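Malonyl CoA-acyl carrier protein transacylase (Synechocystis sp. PCC 6803 substr. Kazusa, PDB 4RR5) catalyses the transfer of the malonyl group from malonyl-CoA to holo-acyl carrier protein, a step of fatty acid biosynthesis. Local coordinates at residues M1-V6 and A256-E261; F79-V84 and A211-L216; T247-G252 and K273-D278. All blocks are in the same frame, centred on the assembly; numbering follows the deposited sequence.

Interaction 1. Residues M1-V6 and A256-E261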
loop_
_atom_site.group_PDB
_atom_site.type_symbol
_atom_site.label_atom_id
_atom_site.label_comp_id
_atom_site.label_asym_id
_atom_site.label_seq_id
_atom_site.Cartn_x
_atom_site.Cartn_y
_atom_site.Cartn_z
ATOM N N MET A 1 -18.383 -3.170 -18.475
ATOM C CA MET A 1 -17.091 -3.446 -17.854
ATOM C C MET A 1 -16.607 -2.252 -17.035
ATOM O O MET A 1 -16.688 -1.105 -17.483
ATOM C CB MET A 1 -16.037 -3.809 -18.912
ATOM C CG MET A 1 -14.689 -4.243 -18.334
ATOM S SD MET A 1 -13.353 -4.420 -19.551
ATOM C CE MET A 1 -13.235 -2.731 -20.161
ATOM N N LYS A 2 -16.110 -2.530 -15.830
ATOM C CA LYS A 2 -15.515 -1.502 -14.980
ATOM C C LYS A 2 -14.225 -2.039 -14.358
ATOM O O LYS A 2 -14.191 -3.171 -13.861
ATOM C CB LYS A 2 -16.502 -1.048 -13.901
ATOM C CG LYS A 2 -17.759 -0.342 -14.443
ATOM C CD LYS A 2 -17.403 0.948 -15.171
ATOM C CE LYS A 2 -18.638 1.665 -15.714
ATOM N NZ LYS A 2 -19.228 1.003 -16.923
ATOM N N THR A 3 -13.151 -1.250 -14.404
ATOM C CA THR A 3 -11.858 -1.757 -13.941
ATOM C C THR A 3 -11.299 -0.948 -12.771
ATOM O O THR A 3 -11.248 0.287 -12.807
ATOM C CB THR A 3 -10.787 -1.802 -15.081
ATOM O OG1 THR A 3 -11.265 -2.580 -16.187
ATOM C CG2 THR A 3 -9.529 -2.464 -14.585
ATOM N N ALA A 4 -10.899 -1.677 -11.730
ATOM C CA ALA A 4 -10.140 -1.129 -10.609
ATOM C C ALA A 4 -8.619 -1.254 -10.831
ATOM O O ALA A 4 -8.136 -2.292 -11.306
ATOM C CB ALA A 4 -10.537 -1.832 -9.338
ATOM N N TRP A 5 -7.871 -0.196 -10.517
ATOM C CA TRP A 5 -6.413 -0.301 -10.407
ATOM C C TRP A 5 -6.061 -0.257 -8.939
ATOM O O TRP A 5 -6.420 0.696 -8.253
ATOM C CB TRP A 5 -5.679 0.820 -11.133
ATOM C CG TRP A 5 -5.867 0.875 -12.612
ATOM C CD1 TRP A 5 -6.594 0.016 -13.390
ATOM C CD2 TRP A 5 -5.329 1.860 -13.500
ATOM N NE1 TRP A 5 -6.538 0.408 -14.707
ATOM C CE2 TRP A 5 -5.773 1.541 -14.799
ATOM C CE3 TRP A 5 -4.507 2.976 -13.325
ATOM C CZ2 TRP A 5 -5.420 2.301 -15.915
ATOM C CZ3 TRP A 5 -4.161 3.729 -14.432
ATOM C CH2 TRP A 5 -4.618 3.389 -15.708
ATOM N N VAL A 6 -5.387 -1.292 -8.448
ATOM C CA VAL A 6 -4.993 -1.339 -7.046
ATOM C C VAL A 6 -3.473 -1.400 -6.920
ATOM O O VAL A 6 -2.805 -2.097 -7.686
ATOM C CB VAL A 6 -5.649 -2.534 -6.303
ATOM C CG1 VAL A 6 -7.145 -2.405 -6.346
ATOM C CG2 VAL A 6 -5.218 -3.863 -6.900
ATOM N N ALA A 256 -17.382 -2.943 -10.118
ATOM C CA ALA A 256 -16.134 -3.344 -10.760
ATOM C C ALA A 256 -16.111 -4.815 -11.168
ATOM O O ALA A 256 -16.379 -5.700 -10.365
ATOM C CB ALA A 256 -14.964 -3.039 -9.846
ATOM N N THR A 257 -15.762 -5.057 -12.425
ATOM C CA THR A 257 -15.736 -6.400 -13.003
ATOM C C THR A 257 -14.315 -6.932 -13.116
ATOM O O THR A 257 -14.080 -8.146 -13.136
ATOM C CB THR A 257 -16.387 -6.394 -14.400
ATOM O OG1 THR A 257 -15.518 -5.744 -15.331
ATOM C CG2 THR A 257 -17.669 -5.615 -14.353
ATOM N N ASP A 258 -13.365 -6.006 -13.203
ATOM C CA ASP A 258 -11.949 -6.345 -13.343
ATOM C C ASP A 258 -11.100 -5.608 -12.333
ATOM O O ASP A 258 -11.408 -4.486 -11.921
ATOM C CB ASP A 258 -11.444 -6.020 -14.747
ATOM C CG ASP A 258 -12.238 -6.711 -15.825
ATOM O OD1 ASP A 258 -13.293 -6.164 -16.215
ATOM O OD2 ASP A 258 -11.806 -7.788 -16.280
ATOM N N TYR A 259 -9.982 -6.235 -12.003
ATOM C CA TYR A 259 -9.149 -5.861 -10.878
ATOM C C TYR A 259 -7.689 -5.982 -11.292
ATOM O O TYR A 259 -7.192 -7.093 -11.495
ATOM C CB TYR A 259 -9.496 -6.784 -9.717
ATOM C CG TYR A 259 -8.761 -6.653 -8.398
ATOM C CD1 TYR A 259 -9.269 -5.855 -7.380
ATOM C CD2 TYR A 259 -7.625 -7.419 -8.129
ATOM C CE1 TYR A 259 -8.644 -5.783 -6.148
ATOM C CE2 TYR A 259 -6.989 -7.343 -6.898
ATOM C CZ TYR A 259 -7.511 -6.530 -5.915
ATOM O OH TYR A 259 -6.911 -6.448 -4.693
ATOM N N TRP A 260 -7.015 -4.844 -11.447
ATOM C CA TRP A 260 -5.642 -4.836 -11.949
ATOM C C TRP A 260 -4.669 -4.390 -10.882
ATOM O O TRP A 260 -4.745 -3.258 -10.408
ATOM C CB TRP A 260 -5.499 -3.915 -13.160
ATOM C CG TRP A 260 -6.264 -4.339 -14.368
ATOM C CD1 TRP A 260 -7.124 -5.395 -14.479
ATOM C CD2 TRP A 260 -6.241 -3.705 -15.650
ATOM N NE1 TRP A 260 -7.644 -5.455 -15.749
ATOM C CE2 TRP A 260 -7.116 -4.427 -16.489
ATOM C CE3 TRP A 260 -5.567 -2.598 -16.170
ATOM C CZ2 TRP A 260 -7.331 -4.079 -17.821
ATOM C CZ3 TRP A 260 -5.773 -2.256 -17.491
ATOM C CH2 TRP A 260 -6.654 -2.993 -18.303
ATOM N N GLU A 261 -3.756 -5.279 -10.510
ATOM C CA GLU A 261 -2.709 -4.930 -9.582
ATOM C C GLU A 261 -1.614 -4.238 -10.361
ATOM O O GLU A 261 -0.939 -4.863 -11.167
ATOM C CB GLU A 261 -2.158 -6.152 -8.864
ATOM C CG GLU A 261 -1.366 -5.802 -7.622
ATOM C CD GLU A 261 -0.888 -7.038 -6.875
ATOM O OE1 GLU A 261 -1.307 -8.157 -7.246
ATOM O OE2 GLU A 261 -0.092 -6.886 -5.921
#
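Thr3, Ala4, Trp5 and Val6 pair with Asp258, Tyr259, Trp260 and Glu261 as neighbouring strands in the parallel sheet of the acyl transferase fold. The tight part is the strand pair and its two covered faces. On one, Thr3 sets CG2 anti to its backbone N (OG1 at chi1 -56°), and this methyl stands squarely over the five-membered ring of the Trp260 indole, 3.5 Å from its centroid. The Trp5 side chain runs at a slant to that of Trp260; the ring planes are near parallel (9°) but slid apart, so they barely overlap, and Trp5 NE1 comes 3.5 Å from Trp260 CE3. An alanine in place of Trp260 would probably leave the Thr3 methyl without its aromatic floor and open a gap beside Trp5. On the other face Val6 CG2 rests on the ring of Tyr259, whose OH is held by Leu268 O and Trp244 NE1. The start of the pair is looser and nearer solvent. There Met1 crosses Asp258 at about a right angle, CG against OD1, and the Lys2 amine leads away from the partner segment. Lys2 O nevertheless accepts two bonds, from Thr257 N at 2.8 Å and from Asp258 N at 3.0 Å.

Interaction 2. Residues F79-V84 and A211-L216; sequences FQPDYV and ATVPVL
Val84 meets the segment 211-216 through a single beta bridge to Val215: Val84 N donates to Pro214 O at 3.0 Å, almost perfectly straight at 178°, and Val84 O accepts from Leu216 N at 2.9 Å. The motif is a short backbone pairing at an outermost strand of the four-stranded parallel sheet, on the strand that runs into the likely nucleophile elbow bearing Ser88. Two backbone bonds make the pairing here, and side chains supply the rest of the contact. Val84 does most of this. Its two methyls divide the work, with CG1 anti to the carbonyl carbon (chi1 -62°) reaching Val213 CG2 at 3.9 Å, while CG2 meets Val215 CG2 at 3.7 Å and also lies close to Pro214 O. Val84 and Val215 in turn touch Ala94 and Leu95 of helix 90-97. Tyr83 meets Pro214 instead, with Pro214 CB and CG at the edge of its ring by CD1, near the ring plane, and Leu251 of helix 244-254 touches both Tyr83 and Leu216. Farther back the approach is made onto carbonyl oxygens. Val213 CG1 sits 3.3 Å from Pro81 O, and Val213 CB packs beside Asp82 O. The pairing does not extend to Asp82, since Pro214 has no N-H to offer there; what faces the Asp82 carbonyl is the proline ring, with Pro214 CD 3.2 Å from Asp82 O.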
loop_
_atom_site.group_PDB
_atom_site.type_symbol
_atom_site.label_atom_id
_atom_site.label_comp_id
_atom_site.label_asym_id
_atom_site.label_seq_id
_atom_site.Cartn_x
_atom_site.Cartn_y
_atom_site.Cartn_z
ATOM N N PHE A 79 -5.541 2.750 -21.630
ATOM C CA PHE A 79 -6.334 2.229 -20.522
ATOM C C PHE A 79 -6.529 3.255 -19.409
ATOM O O PHE A 79 -5.633 4.043 -19.109
ATOM C CB PHE A 79 -5.689 0.977 -19.956
ATOM C CG PHE A 79 -5.553 -0.136 -20.955
ATOM C CD1 PHE A 79 -6.610 -0.993 -21.205
ATOM C CD2 PHE A 79 -4.356 -0.339 -21.631
ATOM C CE1 PHE A 79 -6.475 -2.029 -22.118
ATOM C CE2 PHE A 79 -4.218 -1.367 -22.541
ATOM C CZ PHE A 79 -5.275 -2.215 -22.784
ATOM N N GLN A 80 -7.712 3.242 -18.807
ATOM C CA GLN A 80 -8.038 4.160 -17.724
ATOM C C GLN A 80 -8.795 3.435 -16.628
ATOM O O GLN A 80 -9.531 2.494 -16.912
ATOM C CB GLN A 80 -8.853 5.331 -18.248
ATOM C CG GLN A 80 -8.010 6.348 -18.973
ATOM C CD GLN A 80 -8.847 7.430 -19.621
ATOM O OE1 GLN A 80 -10.031 7.228 -19.902
ATOM N NE2 GLN A 80 -8.236 8.587 -19.865
ATOM N N PRO A 81 -8.608 3.863 -15.368
ATOM C CA PRO A 81 -9.249 3.198 -14.228
ATOM C C PRO A 81 -10.657 3.724 -13.971
ATOM O O PRO A 81 -10.930 4.903 -14.197
ATOM C CB PRO A 81 -8.325 3.552 -13.067
ATOM C CG PRO A 81 -7.858 4.933 -13.413
ATOM C CD PRO A 81 -7.772 4.995 -14.935
ATOM N N ASP A 82 -11.547 2.857 -13.509
ATOM C CA ASP A 82 -12.849 3.317 -13.051
ATOM C C ASP A 82 -12.772 3.576 -11.551
ATOM O O ASP A 82 -13.317 4.558 -11.055
ATOM C CB ASP A 82 -13.940 2.294 -13.374
ATOM C CG ASP A 82 -14.124 2.088 -14.873
ATOM O OD1 ASP A 82 -14.700 2.989 -15.526
ATOM O OD2 ASP A 82 -13.705 1.024 -15.386
ATOM N N TYR A 83 -12.067 2.695 -10.843
ATOM C CA TYR A 83 -11.832 2.842 -9.407
ATOM C C TYR A 83 -10.353 2.681 -9.076
ATOM O O TYR A 83 -9.664 1.881 -9.715
ATOM C CB TYR A 83 -12.637 1.813 -8.629
ATOM C CG TYR A 83 -14.057 1.677 -9.113
ATOM C CD1 TYR A 83 -15.013 2.636 -8.793
ATOM C CD2 TYR A 83 -14.450 0.588 -9.885
ATOM C CE1 TYR A 83 -16.321 2.519 -9.231
ATOM C CE2 TYR A 83 -15.760 0.460 -10.326
ATOM C CZ TYR A 83 -16.688 1.430 -9.993
ATOM O OH TYR A 83 -17.992 1.313 -10.423
ATOM N N VAL A 84 -9.870 3.426 -8.079
ATOM C CA VAL A 84 -8.520 3.217 -7.554
ATOM C C VAL A 84 -8.493 2.943 -6.043
ATOM O O VAL A 84 -9.353 3.407 -5.282
ATOM C CB VAL A 84 -7.595 4.420 -7.850
ATOM C CG1 VAL A 84 -7.446 4.604 -9.346
ATOM C CG2 VAL A 84 -8.117 5.699 -7.187
ATOM N N ALA A 211 -10.651 13.953 -6.800
ATOM C CA ALA A 211 -10.190 12.852 -7.615
ATOM C C ALA A 211 -11.036 12.714 -8.871
ATOM O O ALA A 211 -12.256 12.885 -8.846
ATOM C CB ALA A 211 -10.202 11.549 -6.819
ATOM N N THR A 212 -10.355 12.376 -9.960
ATOM C CA THR A 212 -10.965 12.180 -11.261
ATOM C C THR A 212 -11.663 10.818 -11.368
ATOM O O THR A 212 -12.413 10.573 -12.313
ATOM C CB THR A 212 -9.902 12.308 -12.335
ATOM O OG1 THR A 212 -8.995 11.220 -12.197
ATOM C CG2 THR A 212 -9.115 13.564 -12.112
ATOM N N VAL A 213 -11.390 9.929 -10.411
ATOM C CA VAL A 213 -12.142 8.679 -10.247
ATOM C C VAL A 213 -12.315 8.376 -8.747
ATOM O O VAL A 213 -11.647 8.979 -7.895
ATOM C CB VAL A 213 -11.460 7.481 -10.952
ATOM C CG1 VAL A 213 -11.483 7.652 -12.447
ATOM C CG2 VAL A 213 -10.052 7.314 -10.480
ATOM N N PRO A 214 -13.236 7.464 -8.408
ATOM C CA PRO A 214 -13.396 7.139 -6.986
ATOM C C PRO A 214 -12.161 6.487 -6.378
ATOM O O PRO A 214 -11.623 5.533 -6.948
ATOM C CB PRO A 214 -14.577 6.158 -6.976
ATOM C CG PRO A 214 -15.355 6.505 -8.186
ATOM C CD PRO A 214 -14.334 6.912 -9.223
ATOM N N VAL A 215 -11.726 7.014 -5.234
ATOM C CA VAL A 215 -10.682 6.411 -4.417
ATOM C C VAL A 215 -11.308 5.687 -3.235
ATOM O O VAL A 215 -12.126 6.275 -2.521
ATOM C CB VAL A 215 -9.701 7.482 -3.887
ATOM C CG1 VAL A 215 -8.460 6.836 -3.244
ATOM C CG2 VAL A 215 -9.327 8.455 -5.000
ATOM N N LEU A 216 -10.940 4.425 -3.020
ATOM C CA LEU A 216 -11.359 3.723 -1.801
ATOM C C LEU A 216 -10.212 3.675 -0.791
ATOM O O LEU A 216 -9.274 2.896 -0.940
ATOM C CB LEU A 216 -11.854 2.304 -2.108
ATOM C CG LEU A 216 -13.188 2.162 -2.856
ATOM C CD1 LEU A 216 -13.134 2.690 -4.293
ATOM C CD2 LEU A 216 -13.647 0.716 -2.842
#

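Interaction 3. Residues T247-G252 and K273-D278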
loop_
_atom_site.group_PDB
_atom_site.type_symbol
_atom_site.label_atom_id
_atom_site.label_comp_id
_atom_site.label_asym_id
_atom_site.label_seq_id
_atom_site.Cartn_x
_atom_site.Cartn_y
_atom_site.Cartn_z
ATOM N N THR A 247 -12.199 -3.437 1.083
ATOM C CA THR A 247 -11.947 -2.644 -0.107
ATOM C C THR A 247 -12.372 -3.447 -1.329
ATOM O O THR A 247 -13.086 -2.941 -2.205
ATOM C CB THR A 247 -10.482 -2.233 -0.203
ATOM O OG1 THR A 247 -10.188 -1.325 0.869
ATOM C CG2 THR A 247 -10.226 -1.540 -1.518
ATOM N N MET A 248 -11.970 -4.714 -1.346
ATOM C CA MET A 248 -12.277 -5.615 -2.449
ATOM C C MET A 248 -13.775 -5.915 -2.577
ATOM O O MET A 248 -14.322 -5.943 -3.687
ATOM C CB MET A 248 -11.480 -6.909 -2.285
ATOM C CG MET A 248 -9.997 -6.682 -2.449
ATOM S SD MET A 248 -8.998 -8.129 -2.179
ATOM C CE MET A 248 -9.302 -8.411 -0.427
ATOM N N VAL A 249 -14.434 -6.129 -1.443
ATOM C CA VAL A 249 -15.870 -6.372 -1.435
ATOM C C VAL A 249 -16.633 -5.167 -1.969
ATOM O O VAL A 249 -17.577 -5.323 -2.753
ATOM C CB VAL A 249 -16.385 -6.700 -0.019
ATOM C CG1 VAL A 249 -17.872 -7.006 -0.060
ATOM C CG2 VAL A 249 -15.615 -7.864 0.579
ATOM N N ASN A 250 -16.221 -3.970 -1.544
ATOM C CA ASN A 250 -16.847 -2.727 -2.001
ATOM C C ASN A 250 -16.711 -2.545 -3.495
ATOM O O ASN A 250 -17.617 -2.043 -4.161
ATOM C CB ASN A 250 -16.241 -1.524 -1.297
ATOM C CG ASN A 250 -16.650 -1.439 0.153
ATOM O OD1 ASN A 250 -17.186 -2.396 0.715
ATOM N ND2 ASN A 250 -16.397 -0.293 0.775
ATOM N N LEU A 251 -15.552 -2.947 -4.006
ATOM C CA LEU A 251 -15.260 -2.875 -5.424
ATOM C C LEU A 251 -16.226 -3.748 -6.186
ATOM O O LEU A 251 -16.989 -3.255 -7.018
ATOM C CB LEU A 251 -13.827 -3.311 -5.703
ATOM C CG LEU A 251 -12.733 -2.300 -5.372
ATOM C CD1 LEU A 251 -11.377 -2.864 -5.774
ATOM C CD2 LEU A 251 -13.021 -0.983 -6.073
ATOM N N GLY A 252 -16.193 -5.044 -5.880
ATOM C CA GLY A 252 -17.043 -6.029 -6.525
ATOM C C GLY A 252 -18.518 -5.668 -6.522
ATOM O O GLY A 252 -19.260 -6.065 -7.422
ATOM N N LYS A 273 -8.231 -13.274 -4.907
ATOM C CA LYS A 273 -8.629 -14.626 -5.270
ATOM C C LYS A 273 -9.585 -15.174 -4.227
ATOM O O LYS A 273 -10.724 -15.530 -4.529
ATOM C CB LYS A 273 -7.408 -15.537 -5.398
ATOM C CG LYS A 273 -6.677 -15.416 -6.725
ATOM C CD LYS A 273 -5.625 -16.508 -6.863
ATOM C CE LYS A 273 -4.820 -16.336 -8.150
ATOM N NZ LYS A 273 -3.934 -17.501 -8.382
ATOM N N ARG A 274 -9.114 -15.188 -2.987
ATOM C CA ARG A 274 -9.853 -15.764 -1.877
ATOM C C ARG A 274 -10.787 -14.768 -1.194
ATOM O O ARG A 274 -11.086 -14.929 -0.010
ATOM C CB ARG A 274 -8.867 -16.337 -0.860
ATOM C CG ARG A 274 -7.873 -17.303 -1.490
ATOM C CD ARG A 274 -6.708 -17.648 -0.572
ATOM N NE ARG A 274 -5.830 -18.607 -1.228
ATOM C CZ ARG A 274 -5.891 -19.925 -1.056
ATOM N NH1 ARG A 274 -6.781 -20.446 -0.217
ATOM N NH2 ARG A 274 -5.054 -20.722 -1.716
ATOM N N THR A 275 -11.251 -13.750 -1.926
ATOM C CA THR A 275 -12.197 -12.778 -1.365
ATOM C C THR A 275 -13.327 -12.433 -2.325
ATOM O O THR A 275 -14.499 -12.460 -1.948
ATOM C CB THR A 275 -11.502 -11.468 -0.953
ATOM O OG1 THR A 275 -10.638 -11.718 0.163
ATOM C CG2 THR A 275 -12.537 -10.400 -0.568
ATOM N N CYS A 276 -12.966 -12.075 -3.555
ATOM C CA CYS A 276 -13.945 -11.896 -4.627
ATOM C C CYS A 276 -13.466 -12.631 -5.870
ATOM O O CYS A 276 -12.933 -12.015 -6.792
ATOM C CB CYS A 276 -14.167 -10.416 -4.927
ATOM S SG CYS A 276 -14.670 -9.483 -3.491
ATOM N N PRO A 277 -13.669 -13.959 -5.899
ATOM C CA PRO A 277 -13.050 -14.844 -6.897
ATOM C C PRO A 277 -13.752 -14.808 -8.261
ATOM O O PRO A 277 -13.295 -15.478 -9.196
ATOM C CB PRO A 277 -13.171 -16.232 -6.251
ATOM C CG PRO A 277 -14.417 -16.139 -5.417
ATOM C CD PRO A 277 -14.605 -14.682 -5.017
ATOM N N ASP A 278 -14.834 -14.037 -8.366
ATOM C CA ASP A 278 -15.507 -13.847 -9.643
ATOM C C ASP A 278 -14.983 -12.599 -10.364
ATOM O O ASP A 278 -15.483 -12.222 -11.430
ATOM C CB ASP A 278 -17.030 -13.755 -9.455
ATOM C CG ASP A 278 -17.451 -12.647 -8.493
ATOM O OD1 ASP A 278 -16.724 -12.395 -7.497
ATOM O OD2 ASP A 278 -18.530 -12.042 -8.731
#
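Met248 and Val249, on helix 244-254, face Thr275 and Cys276 in the loop that follows helix 267-273. That helix and loop form part of the beta-alpha-beta crossover from strand 258-262 to strand 280-284, so the contact lays the end of the crossover against a helix that covers the same sheet. The side chain of Met248 can be followed outward. Met248 CB starts 4.0 Å from Thr275 CG2, with Cys276 SG a little farther away at 4.3 Å. CG and SD continue in an extended run, and the sulfur lies near Tyr259 of strand 258-262, which joins the contact to the sheet beneath. At SD the chain bends (chi3 -66°), which brings the terminal CE back to Thr275. There the Met248 methyl touches three atoms of the one residue, with Thr275 OG1 nearest at 3.6 Å and CB and CG2 just beyond. The two side chains cross at about a right angle. Val249 adds a second apolar touch, its CG2 lying 4.1 Å from Thr275 CG2. Cys276 instead points its sulfur at the helix backbone, with Cys276 SG 3.9 Å from Val249 CA and 3.6 Å from Met248 O. That carbonyl already accepts the helical bond from Gly252 N, while Thr275 OG1 has a weak bond back to Leu271 O in the helix that precedes it. The chemistry is therefore largely that of methyl groups and sulfur, so much of what holds the loop to the helix here is shape and dispersion.

Overall arrangement
Interactions 1 and 2 share one sheet. Their centres are about 9 Å apart, and strand 3-7 is hydrogen-bonded to strand 83-86, with Trp5 N 2.9 Å from Tyr83 O. Interaction 3 lies on the helical layer, its centre about 10 Å from that of interaction 1 and about 17 Å from that of interaction 2. Leu251, on the helical segment of interaction 3, packs on Ala4 and Tyr259 of interaction 1 and on Tyr83 and Leu216 of interaction 2. None of the contacts forms the active site. The side chain of Val6 is about 12 Å from that of Ser88, the probable nucleophile, and strand 83-86 leads directly to it; interaction 3 lies away from both predicted catalytic residues.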